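Local coordinates for protein serpin-12 (Manduca sexta, PDB 6CJ7) that probably inhibits serine proteases and controls the prophenoloxidase activation system in larval hemolymph, at residues S73-Q85 / R113-P125. Residues are numbered along the deposited sequence; the frame is centred on the assembly and turned at random.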
loop_
_atom_site.group_PDB
_atom_site.type_symbol
_atom_site.label_atom_id
_atom_site.label_comp_id
_atom_site.label_asym_id
_atom_site.label_seq_id
_atom_site.Cartn_x
_atom_site.Cartn_y
_atom_site.Cartn_z
ATOM N N SER A 73 -3.211 13.553 12.494
ATOM C CA SER A 73 -3.424 12.588 11.416
ATOM C C SER A 73 -4.516 13.075 10.465
ATOM O O SER A 73 -4.403 12.910 9.247
ATOM C CB SER A 73 -3.751 11.193 11.969
ATOM O OG SER A 73 -5.020 11.107 12.573
ATOM N N ALA A 74 -5.541 13.756 10.992
ATOM C CA ALA A 74 -6.612 14.265 10.138
ATOM C C ALA A 74 -6.095 15.355 9.209
ATOM O O ALA A 74 -6.459 15.400 8.028
ATOM C CB ALA A 74 -7.763 14.790 11.006
ATOM N N GLU A 75 -5.247 16.243 9.731
ATOM C CA GLU A 75 -4.699 17.319 8.913
ATOM C C GLU A 75 -3.750 16.774 7.859
ATOM O O GLU A 75 -3.760 17.233 6.708
ATOM C CB GLU A 75 -3.979 18.337 9.790
ATOM C CG GLU A 75 -4.915 19.303 10.482
ATOM C CD GLU A 75 -5.949 19.896 9.533
ATOM O OE1 GLU A 75 -5.558 20.531 8.531
ATOM O OE2 GLU A 75 -7.156 19.721 9.782
ATOM N N ILE A 76 -2.905 15.816 8.244
ATOM C CA ILE A 76 -1.927 15.272 7.308
ATOM C C ILE A 76 -2.632 14.566 6.162
ATOM O O ILE A 76 -2.331 14.801 4.987
ATOM C CB ILE A 76 -0.947 14.337 8.036
ATOM C CG1 ILE A 76 0.090 15.166 8.796
ATOM C CG2 ILE A 76 -0.267 13.373 7.051
ATOM C CD1 ILE A 76 0.785 14.407 9.900
ATOM N N PHE A 77 -3.599 13.703 6.476
ATOM C CA PHE A 77 -4.185 12.934 5.390
ATOM C C PHE A 77 -5.174 13.742 4.569
ATOM O O PHE A 77 -5.350 13.439 3.382
ATOM C CB PHE A 77 -4.787 11.637 5.932
ATOM C CG PHE A 77 -3.732 10.656 6.331
ATOM C CD1 PHE A 77 -2.937 10.055 5.368
ATOM C CD2 PHE A 77 -3.459 10.409 7.661
ATOM C CE1 PHE A 77 -1.936 9.175 5.723
ATOM C CE2 PHE A 77 -2.450 9.538 8.020
ATOM C CZ PHE A 77 -1.693 8.921 7.053
ATOM N N LYS A 78 -5.761 14.808 5.125
ATOM C CA LYS A 78 -6.533 15.693 4.266
ATOM C C LYS A 78 -5.649 16.259 3.165
ATOM O O LYS A 78 -6.046 16.288 1.993
ATOM C CB LYS A 78 -7.183 16.820 5.077
ATOM C CG LYS A 78 -8.051 17.754 4.228
ATOM C CD LYS A 78 -8.793 18.763 5.105
ATOM C CE LYS A 78 -9.549 19.764 4.260
ATOM N NZ LYS A 78 -8.711 20.968 3.983
ATOM N N LYS A 79 -4.425 16.666 3.513
ATOM C CA LYS A 79 -3.554 17.270 2.510
ATOM C C LYS A 79 -3.027 16.226 1.537
ATOM O O LYS A 79 -2.928 16.495 0.336
ATOM C CB LYS A 79 -2.396 18.009 3.167
ATOM C CG LYS A 79 -1.728 18.966 2.199
ATOM C CD LYS A 79 -0.495 19.631 2.771
ATOM C CE LYS A 79 0.240 20.353 1.662
ATOM N NZ LYS A 79 0.427 19.423 0.508
ATOM N N VAL A 80 -2.680 15.027 2.030
ATOM C CA VAL A 80 -2.222 13.973 1.123
ATOM C C VAL A 80 -3.297 13.662 0.096
ATOM O O VAL A 80 -3.022 13.520 -1.110
ATOM C CB VAL A 80 -1.827 12.717 1.924
ATOM C CG1 VAL A 80 -1.575 11.533 0.970
ATOM C CG2 VAL A 80 -0.608 13.004 2.789
ATOM N N ASN A 81 -4.541 13.561 0.553
ATOM C CA ASN A 81 -5.634 13.283 -0.364
ATOM C C ASN A 81 -5.880 14.452 -1.313
ATOM O O ASN A 81 -6.189 14.239 -2.487
ATOM C CB ASN A 81 -6.888 12.931 0.424
ATOM C CG ASN A 81 -6.882 11.483 0.878
ATOM O OD1 ASN A 81 -6.543 10.593 0.097
ATOM N ND2 ASN A 81 -7.241 11.237 2.142
ATOM N N GLU A 82 -5.755 15.690 -0.823
ATOM C CA GLU A 82 -5.881 16.847 -1.700
ATOM C C GLU A 82 -4.830 16.829 -2.799
ATOM O O GLU A 82 -5.129 17.140 -3.960
ATOM C CB GLU A 82 -5.773 18.133 -0.887
ATOM C CG GLU A 82 -7.082 18.537 -0.238
ATOM C CD GLU A 82 -6.907 19.608 0.822
ATOM O OE1 GLU A 82 -5.758 20.047 1.047
ATOM O OE2 GLU A 82 -7.925 20.019 1.421
ATOM N N GLU A 83 -3.591 16.475 -2.459
ATOM C CA GLU A 83 -2.562 16.465 -3.493
ATOM C C GLU A 83 -2.819 15.371 -4.519
ATOM O O GLU A 83 -2.524 15.562 -5.707
ATOM C CB GLU A 83 -1.166 16.296 -2.888
ATOM C CG GLU A 83 -0.659 17.473 -2.063
ATOM C CD GLU A 83 -0.752 18.822 -2.777
ATOM O OE1 GLU A 83 -0.944 19.825 -2.063
ATOM O OE2 GLU A 83 -0.634 18.901 -4.013
ATOM N N ILE A 84 -3.359 14.228 -4.089
ATOM C CA ILE A 84 -3.727 13.185 -5.046
ATOM C C ILE A 84 -4.832 13.676 -5.976
ATOM O O ILE A 84 -4.743 13.543 -7.203
ATOM C CB ILE A 84 -4.151 11.907 -4.300
ATOM C CG1 ILE A 84 -2.937 11.233 -3.669
ATOM C CG2 ILE A 84 -4.871 10.971 -5.241
ATOM C CD1 ILE A 84 -3.305 10.191 -2.605
ATOM N N GLN A 85 -5.887 14.266 -5.410
ATOM C CA GLN A 85 -7.039 14.628 -6.224
ATOM C C GLN A 85 -6.770 15.824 -7.124
ATOM O O GLN A 85 -7.535 16.055 -8.064
ATOM C CB GLN A 85 -8.243 14.874 -5.318
ATOM C CG GLN A 85 -8.709 13.572 -4.692
ATOM C CD GLN A 85 -9.676 13.774 -3.561
ATOM O OE1 GLN A 85 -9.802 12.923 -2.678
ATOM N NE2 GLN A 85 -10.375 14.902 -3.577
ATOM N N ARG A 113 -18.431 12.937 8.819
ATOM C CA ARG A 113 -17.932 14.161 8.195
ATOM C C ARG A 113 -16.415 14.133 8.047
ATOM O O ARG A 113 -15.879 14.485 6.991
ATOM C CB ARG A 113 -18.352 15.391 9.008
ATOM C CG ARG A 113 -19.712 15.956 8.646
ATOM C CD ARG A 113 -20.060 17.200 9.471
ATOM N NE ARG A 113 -21.148 16.902 10.397
ATOM C CZ ARG A 113 -21.025 16.851 11.719
ATOM N NH1 ARG A 113 -22.072 16.537 12.454
ATOM N NH2 ARG A 113 -19.864 17.115 12.305
ATOM N N ILE A 114 -15.707 13.713 9.099
ATOM C CA ILE A 114 -14.251 13.653 9.039
ATOM C C ILE A 114 -13.803 12.608 8.025
ATOM O O ILE A 114 -12.817 12.805 7.303
ATOM C CB ILE A 114 -13.673 13.377 10.441
ATOM C CG1 ILE A 114 -14.081 14.481 11.412
ATOM C CG2 ILE A 114 -12.157 13.268 10.392
ATOM C CD1 ILE A 114 -13.848 14.111 12.862
ATOM N N ALA A 115 -14.521 11.481 7.952
ATOM C CA ALA A 115 -14.227 10.443 6.966
ATOM C C ALA A 115 -14.207 11.010 5.559
ATOM O O ALA A 115 -13.263 10.785 4.792
ATOM C CB ALA A 115 -15.282 9.343 7.049
ATOM N N VAL A 116 -15.260 11.750 5.212
ATOM C CA VAL A 116 -15.437 12.278 3.862
ATOM C C VAL A 116 -14.496 13.445 3.606
ATOM O O VAL A 116 -13.856 13.519 2.551
ATOM C CB VAL A 116 -16.910 12.675 3.654
ATOM C CG1 VAL A 116 -17.096 13.366 2.299
ATOM C CG2 VAL A 116 -17.822 11.458 3.777
ATOM N N ASN A 117 -14.370 14.355 4.571
ATOM C CA ASN A 117 -13.639 15.597 4.335
ATOM C C ASN A 117 -12.124 15.454 4.470
ATOM O O ASN A 117 -11.394 16.289 3.924
ATOM C CB ASN A 117 -14.127 16.682 5.293
ATOM C CG ASN A 117 -15.582 17.057 5.063
ATOM O OD1 ASN A 117 -16.103 16.922 3.955
ATOM N ND2 ASN A 117 -16.242 17.539 6.111
ATOM N N ASN A 118 -11.629 14.440 5.183
ATOM C CA ASN A 118 -10.200 14.326 5.455
ATOM C C ASN A 118 -9.572 13.036 4.968
ATOM O O ASN A 118 -8.407 13.058 4.567
ATOM C CB ASN A 118 -9.915 14.449 6.968
ATOM C CG ASN A 118 -10.188 15.828 7.506
ATOM O OD1 ASN A 118 -9.273 16.514 8.007
ATOM N ND2 ASN A 118 -11.443 16.255 7.425
ATOM N N PHE A 119 -10.300 11.920 5.003
ATOM C CA PHE A 119 -9.711 10.607 4.773
ATOM C C PHE A 119 -10.140 9.953 3.461
ATOM O O PHE A 119 -9.783 8.787 3.218
ATOM C CB PHE A 119 -10.022 9.703 5.971
ATOM C CG PHE A 119 -9.260 10.085 7.210
ATOM C CD1 PHE A 119 -9.840 10.877 8.196
ATOM C CD2 PHE A 119 -7.942 9.714 7.368
ATOM C CE1 PHE A 119 -9.119 11.247 9.329
ATOM C CE2 PHE A 119 -7.228 10.079 8.495
ATOM C CZ PHE A 119 -7.812 10.861 9.472
ATOM N N ASP A 120 -10.854 10.671 2.589
ATOM C CA ASP A 120 -11.361 10.099 1.338
ATOM C C ASP A 120 -12.049 8.759 1.616
ATOM O O ASP A 120 -11.822 7.741 0.955
ATOM C CB ASP A 120 -10.237 9.956 0.314
ATOM C CG ASP A 120 -10.726 9.447 -1.029
ATOM O OD1 ASP A 120 -11.850 9.806 -1.440
ATOM O OD2 ASP A 120 -9.990 8.660 -1.651
ATOM N N SER A 121 -12.879 8.761 2.647
ATOM C CA SER A 121 -13.499 7.536 3.134
ATOM C C SER A 121 -14.953 7.863 3.451
ATOM O O SER A 121 -15.487 8.888 3.009
ATOM C CB SER A 121 -12.714 6.986 4.332
ATOM O OG SER A 121 -13.186 5.699 4.720
ATOM N N ASP A 122 -15.610 6.994 4.215
ATOM C CA ASP A 122 -17.016 7.199 4.528
ATOM C C ASP A 122 -17.381 6.296 5.693
ATOM O O ASP A 122 -16.615 5.419 6.091
ATOM C CB ASP A 122 -17.903 6.896 3.318
ATOM C CG ASP A 122 -19.148 7.750 3.266
ATOM O OD1 ASP A 122 -19.523 8.350 4.302
ATOM O OD2 ASP A 122 -19.761 7.808 2.175
ATOM N N LEU A 123 -18.559 6.544 6.254
ATOM C CA LEU A 123 -19.164 5.658 7.238
ATOM C C LEU A 123 -20.519 5.245 6.680
ATOM O O LEU A 123 -21.413 6.084 6.535
ATOM C CB LEU A 123 -19.285 6.357 8.591
ATOM C CG LEU A 123 -19.754 5.541 9.796
ATOM C CD1 LEU A 123 -18.948 4.285 9.969
ATOM C CD2 LEU A 123 -19.668 6.392 11.057
ATOM N N THR A 124 -20.665 3.957 6.372
ATOM C CA THR A 124 -21.759 3.468 5.523
ATOM C C THR A 124 -22.618 2.450 6.261
ATOM O O THR A 124 -22.133 1.349 6.585
ATOM C CB THR A 124 -21.190 2.854 4.240
ATOM O OG1 THR A 124 -20.435 3.838 3.523
ATOM C CG2 THR A 124 -22.317 2.351 3.337
ATOM N N PRO A 125 -23.884 2.750 6.551
ATOM C CA PRO A 125 -24.746 1.745 7.188
ATOM C C PRO A 125 -24.931 0.538 6.281
ATOM O O PRO A 125 -25.102 0.670 5.066
ATOM C CB PRO A 125 -26.068 2.490 7.410
ATOM C CG PRO A 125 -25.731 3.931 7.295
ATOM C CD PRO A 125 -24.576 4.032 6.348
HETATM O O HOH W 1 -7.434 7.944 -0.332
#
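Phe119 lays the far end of its ring against helix 73-85, with CZ 3.7 Å from Ala74 CA and CE2 3.9 Å from Phe77 CB. This is the tight, buried part of the contact, and Thr44, Ile45 and Met49 of helix 40-51 pack against the two phenylalanines. Beside it, Asn81 has CG anti to its carbonyl carbon (chi1 -81°), which carries the amide across to the turn after helix 109-118. There ND2 donates to Asn118 O (3.2 Å, 159° at the hydrogen); this acceptor lies in the plane of the Asn81 amide, while the donor stands tilted 28° from the plane of the Asn118 carbonyl. The other end of the amide, OD1, and Asp120 OD2 both accept from one water, so the side chain holds the turn once directly and once through water. Toward solvent the fit is looser: the methylenes of Lys78 run past Asn117 O, 3.7 Å from CG, while NZ turns back to a salt bridge with Glu82 OE2. Shortening Lys78 to an alanine is likely to uncover the Asn117 carbonyl and leave the Glu82 carboxylate without its mate. Ahead of strand 123-126, the contact joins helices 70-85 and 109-118 in the helical layer of the serpin fold.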